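Local coordinates for xyloglucan-specific endo-beta-1,4-glucanase GH12 (Aspergillus niveus, PDB 4NPR), which probably hydrolyses internal beta-1,4-glucosidic linkages of xyloglucan, with retention of the anomeric configuration, at residues Gly81-Phe86 with Glu224-Ser229; Lys102-Thr107 with Gly195-Phe200; Asn136-Val141 with Met179-Phe184; Lys168-Leu173 with Val185-Thr190. All coordinates share one frame; numbering follows the deposited sequence.

Contact 1 of 4, residues Gly81-Phe86 with Glu224-Ser229; sequences GQVKSF and EPFSGS
K84 and V83 meet P225 and F226 where the loop before strand 87-97 crosses the end of strand 215-226, an inner strand of the nine-stranded jelly-roll sheet. Two hydrogen bonds cross, both from K84. Its backbone N points almost straight at P225 O (3.0 Å, N-H...O 178°). Bends at chi2 and chi4 curl the side chain back on itself, so that NZ reaches F226 O at 2.9 Å, in the carbonyl plane and on a lone pair. The same NZ donates to Q82 O at 2.8 Å within its own loop, and G78 O and G79 O are further acceptors; the ammonium thus pins the loop turn and the strand end together. The apolar contacts run along the other side of the backbone. V83 splits its two methyls between neighbours: CG2 sits 3.6 Å from F226 CZ, and CG1 lies 3.7 Å from E224 CB. F86 CD1 approaches E224 CG at 3.6 Å, the ring standing 72° to the carboxylate plane. A CA-H...O contact also runs from E224 CA to S85 O. S85 OG, hydrogen-bonded to Q56 OE1, rests 3.2 Å from P225 CG.

Contact 2 of 4, residues Lys102-Thr107 with Gly195-Phe200; sequences KSIDST and GDMRDF. With SO4 (sulfate ion), chain C.
I104 and M197 make the close-packed half of this contact: CB of I104 lies 3.7 Å from CB of M197, and M197 N donates to I104 O at 2.7 Å, coming in from above the carbonyl plane. Bent at chi2 and chi3, M197 carries its end away from this pair, inward to Y123 and M125. Next to it D196 OD1 is gripped twice. I104 N arrives on its syn side at 2.8 Å, while R198 N, 3.0 Å away, reaches it from the opposite face of the carboxylate. The second is a capping bond at the lead-in to helix 198-207, so one carboxylate oxygen ties the outermost strand, 192-196, of the six-stranded antiparallel sheet both to its neighbour, strand 105-113, and to the helix that follows. S106 and G195 pair through reciprocal backbone bonds. Toward solvent the fit is looser. D105 OD1 stands 3.9 Å from D196 OD1, two probably repelling carboxylates with planes 85° apart. The R198 guanidinium passes K102 O at a poor angle and donates through NH1 to V101 O instead. Beyond, T107 OG1 bonds S194 OG and has a long, weak contact of 3.3 Å with sulfate O1.

Contact 3 of 4, residues Asn136-Val141 with Met179-Phe184; sequences NYEIMV and MQVYSF
M140 O takes the N-H of F184 at 2.8 Å and 175°, and the same oxygen lies at the edge of the F184 ring, in its plane, 3.4 Å from CD1. Four more backbone bonds, among them Y182 N to E138 O, join strand 137-146 to strand 179-186, with axes 4.6 Å apart. Neighbours elsewhere in the nine-stranded sheet of this jelly roll are antiparallel; here strand 179-186, the second arm of the hairpin with 167-176, is laid parallel beside 137-146. On one face, Y137, I139 and V141 are aligned with Q180, Y182 and F184. The two tyrosine rings lie side by side and point the same way, CE1 of Y137 being 4.1 Å from CE2 of Y182, and I139 CG2 is 4.0 Å from F184 CE1. Helix 198-207 covers part of this face, with F201 and L204 on I139. The other face carries E138 and M140 beside V181 and S183. E138, fully extended with CG opposite the backbone N (chi1 -179°), lies alongside V181; its OE1 is 3.2 Å from V181 CG2 and 3.5 Å from M179 CE. This face, as in other GH12 enzymes, probably lines the concave substrate cleft. The methyls probably limit rotation of the carboxylate, whose other oxygen, OE2, lies close to D124 OD1.

Contact 4 of 4, residues Lys168-Leu173 with Val185-Thr190; sequences KFNLYL and VAQSTT
The hairpin of strands 167-176 and 179-186 opens out here, at the end far from its turn, where N170 and V185 form an antiparallel hydrogen-bonded pair. N170 N to V185 O and V185 N to N170 O are each 2.8 Å, and Q187 N adds a straight bond to K168 O (3.1 Å) as the strand gives way to loop. Q187 then grips a second residue with its side chain. Extended beyond CG, it swings NE2 to 2.9 Å from N170 OD1; the acceptor lies in the Q187 amide plane, whereas the donor sits above the plane of the asparagine carbonyl, the two amides being 68° apart. The glutamine OE1 rests against the aliphatic part of K168, 3.4 Å from CG. On this same face V185 CG2 touches CD2 and CE2 of Y172, crossing obliquely, at 3.6 Å from CE2. F169 points to the opposite face: its CD1 lies 3.4 Å from A186 N, CE1 is 3.8 Å from A186 CB, and its ring also meets that of F200. The face of N170, V185 and Y172 thus combines an amide-to-amide bond with V185-Y172 packing, while hydrophobic contact holds that of F169 and A186.

How the contacts relate
Contacts 1, 3 and 4 all reach the nine-stranded sheet, whereas contact 2 joins strand 105-113 to the outermost strand 192-196 of the six-stranded one. Contacts 3 and 4 share strand 179-186, flanked by strands 137-146 and 167-176; their centres are about 13 Å apart, and S183 N probably bonds Y172 O. F200 of contact 2, on helix 198-207, packs that helix against the nine-stranded sheet, at V141 and F184 of contact 3 and F169 of contact 4. Contact 1 lies about 27 Å from contact 2, centre to centre. It touches contact 3, where E224 OE1 meets M140 CE. Along the chain contacts 3 and 4 cross, both nest inside contact 2, and contact 1 encloses all three, so segments far apart in sequence are joined within the two sheets.

Contact 1 of 4, residues Gly81-Phe86 with Glu224-Ser229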
# COMPACT_ATOMS: atom_id res chain seq x y z
N GLY A 81 -2.12 17.56 -3.69
CA GLY A 81 -1.06 16.88 -2.98
C GLY A 81 -1.42 16.20 -1.68
O GLY A 81 -0.52 15.70 -1.04
N GLN A 82 -2.69 16.16 -1.26
CA GLN A 82 -3.02 15.44 -0.02
C GLN A 82 -3.76 14.16 -0.38
O GLN A 82 -4.67 14.15 -1.23
CB GLN A 82 -3.92 16.24 0.95
CG GLN A 82 -3.63 17.73 1.18
CD GLN A 82 -2.16 18.01 1.46
OE1 GLN A 82 -1.55 17.46 2.43
NE2 GLN A 82 -1.57 18.85 0.60
N VAL A 83 -3.38 13.08 0.27
CA VAL A 83 -4.05 11.81 0.10
C VAL A 83 -5.41 11.92 0.80
O VAL A 83 -5.50 12.40 1.94
CB VAL A 83 -3.26 10.67 0.75
CG1 VAL A 83 -4.02 9.40 0.68
CG2 VAL A 83 -1.88 10.50 0.11
N LYS A 84 -6.46 11.47 0.13
CA LYS A 84 -7.75 11.46 0.71
C LYS A 84 -8.06 10.17 1.44
O LYS A 84 -8.97 10.15 2.26
CB LYS A 84 -8.81 11.68 -0.38
CG LYS A 84 -8.57 12.87 -1.31
CD LYS A 84 -8.19 14.10 -0.50
CE LYS A 84 -8.26 15.31 -1.38
NZ LYS A 84 -6.98 15.45 -2.10
N SER A 85 -7.36 9.09 1.13
CA SER A 85 -7.74 7.80 1.69
C SER A 85 -6.71 6.71 1.39
O SER A 85 -5.73 6.90 0.66
CB SER A 85 -9.10 7.38 1.11
OG SER A 85 -9.02 7.18 -0.32
N PHE A 86 -6.94 5.55 1.97
CA PHE A 86 -6.11 4.44 1.69
C PHE A 86 -6.89 3.17 1.97
O PHE A 86 -6.64 2.48 2.97
CB PHE A 86 -4.84 4.48 2.53
CG PHE A 86 -3.96 3.28 2.33
CD1 PHE A 86 -3.61 2.87 1.01
CD2 PHE A 86 -3.51 2.53 3.40
CE1 PHE A 86 -2.81 1.74 0.80
CE2 PHE A 86 -2.70 1.41 3.19
CZ PHE A 86 -2.36 1.00 1.89
N GLU A 224 -3.95 4.90 -2.91
CA GLU A 224 -4.06 6.25 -2.28
C GLU A 224 -4.40 7.27 -3.35
O GLU A 224 -3.55 7.63 -4.16
CB GLU A 224 -2.75 6.72 -1.61
CG GLU A 224 -2.41 6.04 -0.31
CD GLU A 224 -1.03 6.48 0.25
OE1 GLU A 224 -0.11 6.72 -0.56
OE2 GLU A 224 -0.85 6.54 1.51
N PRO A 225 -5.64 7.72 -3.37
CA PRO A 225 -6.03 8.72 -4.34
C PRO A 225 -5.84 10.18 -3.89
O PRO A 225 -6.03 10.50 -2.71
CB PRO A 225 -7.50 8.42 -4.54
CG PRO A 225 -7.96 7.94 -3.23
CD PRO A 225 -6.81 7.10 -2.71
N PHE A 226 -5.48 11.05 -4.84
CA PHE A 226 -5.39 12.49 -4.59
C PHE A 226 -6.59 13.23 -5.22
O PHE A 226 -7.24 14.03 -4.58
CB PHE A 226 -4.04 13.02 -5.07
CG PHE A 226 -2.82 12.40 -4.38
CD1 PHE A 226 -2.39 11.10 -4.67
CD2 PHE A 226 -2.06 13.13 -3.47
CE1 PHE A 226 -1.23 10.56 -4.08
CE2 PHE A 226 -0.92 12.59 -2.85
CZ PHE A 226 -0.50 11.30 -3.16
N SER A 227 -6.92 12.90 -6.47
CA SER A 227 -8.08 13.45 -7.15
C SER A 227 -8.40 12.72 -8.45
O SER A 227 -7.60 11.95 -8.97
CB SER A 227 -7.84 14.89 -7.50
OG SER A 227 -6.80 14.94 -8.44
N GLY A 228 -9.61 12.98 -8.94
CA GLY A 228 -10.21 12.33 -10.10
C GLY A 228 -11.72 12.14 -9.94
O GLY A 228 -12.29 12.45 -8.90
N SER A 229 -12.37 11.66 -11.00
CA SER A 229 -13.83 11.34 -10.97
C SER A 229 -14.08 10.00 -11.63
O SER A 229 -13.36 9.64 -12.57
CB SER A 229 -14.69 12.43 -11.65
OG SER A 229 -13.98 13.07 -12.67

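Contact 2 of 4, residues Lys102-Thr107 with Gly195-Phe200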
# COMPACT_ATOMS: atom_id res chain seq x y z
N LYS A 102 11.16 -16.04 6.71
CA LYS A 102 11.65 -16.80 5.53
C LYS A 102 11.15 -16.20 4.22
O LYS A 102 11.88 -16.10 3.25
CB LYS A 102 11.20 -18.28 5.53
CG LYS A 102 11.95 -19.19 6.50
CD LYS A 102 11.19 -19.33 7.83
CE LYS A 102 12.03 -19.93 8.96
NZ LYS A 102 12.08 -21.42 8.89
N SER A 103 9.88 -15.80 4.19
CA SER A 103 9.32 -15.21 2.97
C SER A 103 8.09 -14.36 3.22
O SER A 103 7.35 -14.57 4.20
CB SER A 103 8.94 -16.32 1.99
OG SER A 103 7.81 -16.99 2.50
N ILE A 104 7.86 -13.44 2.30
CA ILE A 104 6.57 -12.74 2.18
C ILE A 104 6.06 -12.80 0.73
O ILE A 104 6.05 -11.80 0.02
CB ILE A 104 6.71 -11.28 2.61
CG1 ILE A 104 7.57 -11.14 3.86
CG2 ILE A 104 5.36 -10.64 2.85
CD1 ILE A 104 7.90 -9.68 4.11
N ASP A 105 5.66 -13.99 0.28
CA ASP A 105 5.19 -14.16 -1.10
C ASP A 105 3.88 -13.40 -1.31
O ASP A 105 3.00 -13.48 -0.49
CB ASP A 105 5.00 -15.64 -1.45
CG ASP A 105 6.33 -16.47 -1.40
OD1 ASP A 105 7.44 -15.90 -1.22
OD2 ASP A 105 6.23 -17.72 -1.52
N SER A 106 3.77 -12.63 -2.39
CA SER A 106 2.50 -11.91 -2.71
C SER A 106 2.20 -11.95 -4.19
O SER A 106 3.10 -11.82 -5.00
CB SER A 106 2.59 -10.44 -2.28
OG SER A 106 1.36 -9.73 -2.47
N THR A 107 0.93 -12.04 -4.56
CA THR A 107 0.54 -11.90 -5.96
C THR A 107 -0.61 -10.92 -6.05
O THR A 107 -1.55 -11.00 -5.29
CB THR A 107 0.13 -13.28 -6.58
OG1 THR A 107 1.25 -14.19 -6.59
CG2 THR A 107 -0.43 -13.09 -8.05
N GLY A 195 5.80 -12.00 -6.36
CA GLY A 195 7.15 -12.00 -5.79
C GLY A 195 7.27 -12.09 -4.29
O GLY A 195 6.30 -11.97 -3.56
N ASP A 196 8.51 -12.29 -3.86
CA ASP A 196 8.82 -12.34 -2.44
C ASP A 196 9.03 -10.92 -1.90
O ASP A 196 10.04 -10.28 -2.20
CB ASP A 196 10.05 -13.25 -2.17
CG ASP A 196 10.24 -13.50 -0.68
OD1 ASP A 196 9.49 -12.88 0.07
OD2 ASP A 196 11.09 -14.31 -0.24
N MET A 197 8.10 -10.42 -1.09
CA MET A 197 8.24 -9.04 -0.56
C MET A 197 9.45 -8.88 0.42
O MET A 197 9.77 -7.79 0.87
CB MET A 197 6.97 -8.57 0.12
CG MET A 197 5.74 -8.39 -0.77
SD MET A 197 5.98 -7.47 -2.31
CE MET A 197 6.07 -5.79 -1.71
N ARG A 198 10.13 -9.98 0.71
CA ARG A 198 11.25 -9.92 1.58
C ARG A 198 12.43 -9.31 0.90
O ARG A 198 13.40 -8.95 1.58
CB ARG A 198 11.59 -11.30 2.09
CG ARG A 198 12.31 -11.20 3.39
CD ARG A 198 12.80 -12.56 3.81
NE ARG A 198 14.11 -12.84 3.25
CZ ARG A 198 14.83 -13.89 3.60
NH1 ARG A 198 14.37 -14.73 4.49
NH2 ARG A 198 16.00 -14.10 3.07
N ASP A 199 12.38 -9.20 -0.42
CA ASP A 199 13.55 -8.68 -1.13
C ASP A 199 13.78 -7.20 -0.79
O ASP A 199 14.89 -6.76 -0.69
CB ASP A 199 13.45 -8.90 -2.66
CG ASP A 199 13.38 -10.41 -3.07
OD1 ASP A 199 13.95 -11.29 -2.39
OD2 ASP A 199 12.73 -10.72 -4.10
N PHE A 200 12.71 -6.45 -0.62
CA PHE A 200 12.76 -5.06 -0.19
C PHE A 200 13.44 -4.86 1.15
O PHE A 200 14.22 -3.93 1.30
CB PHE A 200 11.33 -4.54 -0.13
CG PHE A 200 10.69 -4.51 -1.48
CD1 PHE A 200 11.07 -3.54 -2.40
CD2 PHE A 200 9.83 -5.50 -1.88
CE1 PHE A 200 10.55 -3.54 -3.67
CE2 PHE A 200 9.33 -5.51 -3.16
CZ PHE A 200 9.67 -4.52 -4.04
S SO4 C . -2.41 -16.85 -5.48
O1 SO4 C . -1.34 -16.26 -6.31
O2 SO4 C . -3.35 -15.75 -5.13
O3 SO4 C . -3.10 -17.90 -6.29
O4 SO4 C . -1.85 -17.47 -4.23

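Contact 3 of 4, residues Asn136-Val141 with Met179-Phe184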
# COMPACT_ATOMS: atom_id res chain seq x y z
N ASN A 136 7.76 2.80 13.68
CA ASN A 136 8.91 3.67 13.47
C ASN A 136 9.37 3.71 12.00
O ASN A 136 9.96 4.69 11.56
CB ASN A 136 10.06 3.29 14.43
CG ASN A 136 10.75 1.97 14.07
OD1 ASN A 136 11.97 1.84 14.18
ND2 ASN A 136 9.97 0.99 13.67
N TYR A 137 9.09 2.64 11.24
CA TYR A 137 9.35 2.60 9.83
C TYR A 137 8.15 2.30 8.98
O TYR A 137 7.22 1.60 9.35
CB TYR A 137 10.41 1.56 9.51
CG TYR A 137 11.78 1.99 9.89
CD1 TYR A 137 12.50 2.86 9.08
CD2 TYR A 137 12.34 1.56 11.07
CE1 TYR A 137 13.77 3.26 9.43
CE2 TYR A 137 13.63 1.94 11.44
CZ TYR A 137 14.35 2.80 10.61
OH TYR A 137 15.61 3.21 10.99
N GLU A 138 8.20 2.83 7.78
CA GLU A 138 7.22 2.48 6.82
C GLU A 138 7.91 2.22 5.51
O GLU A 138 8.76 3.02 5.09
CB GLU A 138 6.17 3.60 6.67
CG GLU A 138 5.07 3.26 5.65
CD GLU A 138 4.09 4.40 5.42
OE1 GLU A 138 4.24 5.51 6.00
OE2 GLU A 138 3.15 4.20 4.65
N ILE A 139 7.53 1.13 4.87
CA ILE A 139 8.02 0.78 3.55
C ILE A 139 6.86 0.65 2.55
O ILE A 139 5.91 -0.12 2.74
CB ILE A 139 8.78 -0.53 3.61
CG1 ILE A 139 10.07 -0.33 4.39
CG2 ILE A 139 9.15 -1.00 2.21
CD1 ILE A 139 9.91 -0.52 5.87
N MET A 140 6.94 1.42 1.49
CA MET A 140 5.91 1.37 0.48
C MET A 140 6.51 0.83 -0.80
O MET A 140 7.67 1.08 -1.13
CB MET A 140 5.32 2.75 0.21
CG MET A 140 4.96 3.57 1.43
SD MET A 140 3.69 4.83 1.03
CE MET A 140 2.17 3.92 0.74
N VAL A 141 5.68 0.11 -1.54
CA VAL A 141 6.08 -0.37 -2.83
C VAL A 141 4.98 -0.01 -3.78
O VAL A 141 3.88 -0.55 -3.71
CB VAL A 141 6.33 -1.89 -2.82
CG1 VAL A 141 6.74 -2.32 -4.21
CG2 VAL A 141 7.43 -2.22 -1.80
N MET A 179 7.44 8.70 11.91
CA MET A 179 8.08 7.56 11.25
C MET A 179 9.04 8.05 10.19
O MET A 179 8.90 9.17 9.69
CB MET A 179 7.03 6.80 10.40
CG MET A 179 5.80 6.35 11.15
SD MET A 179 4.62 5.57 10.07
CE MET A 179 3.93 6.98 9.19
N GLN A 180 9.91 7.16 9.75
CA GLN A 180 10.65 7.35 8.50
C GLN A 180 10.02 6.45 7.38
O GLN A 180 9.71 5.29 7.60
CB GLN A 180 12.13 7.03 8.71
CG GLN A 180 12.78 7.72 9.93
CD GLN A 180 12.75 9.24 9.85
OE1 GLN A 180 13.03 9.85 8.79
NE2 GLN A 180 12.39 9.89 10.98
N VAL A 181 9.82 7.00 6.18
CA VAL A 181 9.15 6.26 5.11
C VAL A 181 10.11 6.09 3.97
O VAL A 181 10.55 7.08 3.42
CB VAL A 181 7.87 6.99 4.60
CG1 VAL A 181 7.18 6.21 3.49
CG2 VAL A 181 6.90 7.23 5.76
N TYR A 182 10.43 4.83 3.66
CA TYR A 182 11.07 4.44 2.41
C TYR A 182 10.00 4.07 1.41
O TYR A 182 9.14 3.27 1.72
CB TYR A 182 11.91 3.21 2.62
CG TYR A 182 13.21 3.46 3.37
CD1 TYR A 182 14.30 4.08 2.74
CD2 TYR A 182 13.36 3.04 4.68
CE1 TYR A 182 15.48 4.33 3.43
CE2 TYR A 182 14.55 3.26 5.36
CZ TYR A 182 15.59 3.92 4.74
OH TYR A 182 16.74 4.13 5.43
N SER A 183 10.07 4.66 0.20
CA SER A 183 9.11 4.39 -0.87
C SER A 183 9.80 3.93 -2.15
O SER A 183 10.60 4.66 -2.71
CB SER A 183 8.27 5.62 -1.17
OG SER A 183 7.37 5.88 -0.13
N PHE A 184 9.45 2.71 -2.58
CA PHE A 184 9.97 2.14 -3.80
C PHE A 184 8.92 2.44 -4.84
O PHE A 184 7.79 2.00 -4.72
CB PHE A 184 10.16 0.63 -3.67
CG PHE A 184 11.23 0.23 -2.69
CD1 PHE A 184 10.99 0.26 -1.34
CD2 PHE A 184 12.46 -0.19 -3.14
CE1 PHE A 184 11.97 -0.11 -0.45
CE2 PHE A 184 13.45 -0.57 -2.26
CZ PHE A 184 13.20 -0.52 -0.92

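Contact 4 of 4, residues Lys168-Leu173 with Val185-Thr190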
# COMPACT_ATOMS: atom_id res chain seq x y z
N LYS A 168 12.68 -2.43 -11.63
CA LYS A 168 13.51 -1.25 -11.36
C LYS A 168 12.68 -0.18 -10.64
O LYS A 168 11.58 0.17 -11.06
CB LYS A 168 14.08 -0.70 -12.63
CG LYS A 168 15.44 0.04 -12.47
CD LYS A 168 16.38 -0.30 -13.65
CE LYS A 168 17.32 0.85 -14.05
NZ LYS A 168 18.09 1.41 -12.90
N PHE A 169 13.22 0.30 -9.54
CA PHE A 169 12.56 1.25 -8.66
C PHE A 169 13.34 2.55 -8.56
O PHE A 169 14.57 2.53 -8.57
CB PHE A 169 12.46 0.61 -7.27
CG PHE A 169 11.38 -0.42 -7.16
CD1 PHE A 169 10.05 -0.03 -7.09
CD2 PHE A 169 11.67 -1.74 -7.15
CE1 PHE A 169 9.04 -0.97 -7.01
CE2 PHE A 169 10.67 -2.67 -7.08
CZ PHE A 169 9.36 -2.29 -6.99
N ASN A 170 12.63 3.66 -8.48
CA ASN A 170 13.18 4.85 -7.87
C ASN A 170 12.90 4.75 -6.36
O ASN A 170 11.76 4.55 -5.95
CB ASN A 170 12.50 6.09 -8.36
CG ASN A 170 12.84 6.43 -9.79
OD1 ASN A 170 13.91 6.15 -10.29
ND2 ASN A 170 11.90 7.05 -10.45
N LEU A 171 13.91 4.95 -5.53
CA LEU A 171 13.75 4.86 -4.08
C LEU A 171 13.79 6.24 -3.42
O LEU A 171 14.72 6.98 -3.61
CB LEU A 171 14.84 3.98 -3.46
CG LEU A 171 14.77 3.90 -1.91
CD1 LEU A 171 13.39 3.40 -1.49
CD2 LEU A 171 15.85 3.01 -1.29
N TYR A 172 12.81 6.50 -2.56
CA TYR A 172 12.66 7.73 -1.84
C TYR A 172 12.69 7.51 -0.34
O TYR A 172 12.24 6.48 0.16
CB TYR A 172 11.32 8.34 -2.22
CG TYR A 172 11.26 8.62 -3.67
CD1 TYR A 172 11.75 9.81 -4.18
CD2 TYR A 172 10.78 7.68 -4.54
CE1 TYR A 172 11.76 10.07 -5.52
CE2 TYR A 172 10.78 7.91 -5.90
CZ TYR A 172 11.26 9.11 -6.41
OH TYR A 172 11.27 9.34 -7.81
N LEU A 173 13.16 8.52 0.38
CA LEU A 173 13.12 8.50 1.82
C LEU A 173 12.72 9.85 2.41
O LEU A 173 13.23 10.90 2.02
CB LEU A 173 14.50 8.13 2.33
CG LEU A 173 14.80 8.24 3.83
CD1 LEU A 173 13.89 7.31 4.61
CD2 LEU A 173 16.27 7.90 4.04
N VAL A 185 9.27 3.21 -5.84
CA VAL A 185 8.32 3.61 -6.84
C VAL A 185 8.75 3.03 -8.18
O VAL A 185 9.83 3.41 -8.71
CB VAL A 185 8.25 5.13 -6.96
CG1 VAL A 185 7.27 5.51 -8.07
CG2 VAL A 185 7.86 5.77 -5.61
N ALA A 186 7.95 2.11 -8.70
CA ALA A 186 8.34 1.41 -9.91
C ALA A 186 8.42 2.39 -11.08
O ALA A 186 7.57 3.27 -11.23
CB ALA A 186 7.38 0.30 -10.22
N GLN A 187 9.48 2.27 -11.88
CA GLN A 187 9.68 3.13 -13.05
C GLN A 187 8.64 2.94 -14.18
O GLN A 187 8.37 3.88 -14.91
CB GLN A 187 11.11 2.92 -13.60
CG GLN A 187 12.14 3.35 -12.59
CD GLN A 187 13.58 3.41 -13.10
OE1 GLN A 187 14.00 2.72 -14.05
NE2 GLN A 187 14.36 4.23 -12.43
N SER A 188 8.11 1.73 -14.34
CA SER A 188 6.96 1.47 -15.21
C SER A 188 5.78 1.09 -14.37
O SER A 188 5.90 0.34 -13.43
CB SER A 188 7.21 0.33 -16.19
OG SER A 188 8.36 0.59 -16.99
N THR A 189 4.62 1.60 -14.74
CA THR A 189 3.38 1.12 -14.17
C THR A 189 3.25 -0.37 -14.39
O THR A 189 3.37 -0.83 -15.51
CB THR A 189 2.23 1.77 -14.87
OG1 THR A 189 2.35 3.18 -14.64
CG2 THR A 189 0.88 1.18 -14.38
N THR A 190 2.90 -1.09 -13.32
CA THR A 190 2.97 -2.53 -13.25
C THR A 190 1.71 -3.10 -12.60
O THR A 190 1.61 -3.21 -11.37
CB THR A 190 4.18 -2.90 -12.40
OG1 THR A 190 5.36 -2.31 -13.00
CG2 THR A 190 4.32 -4.39 -12.31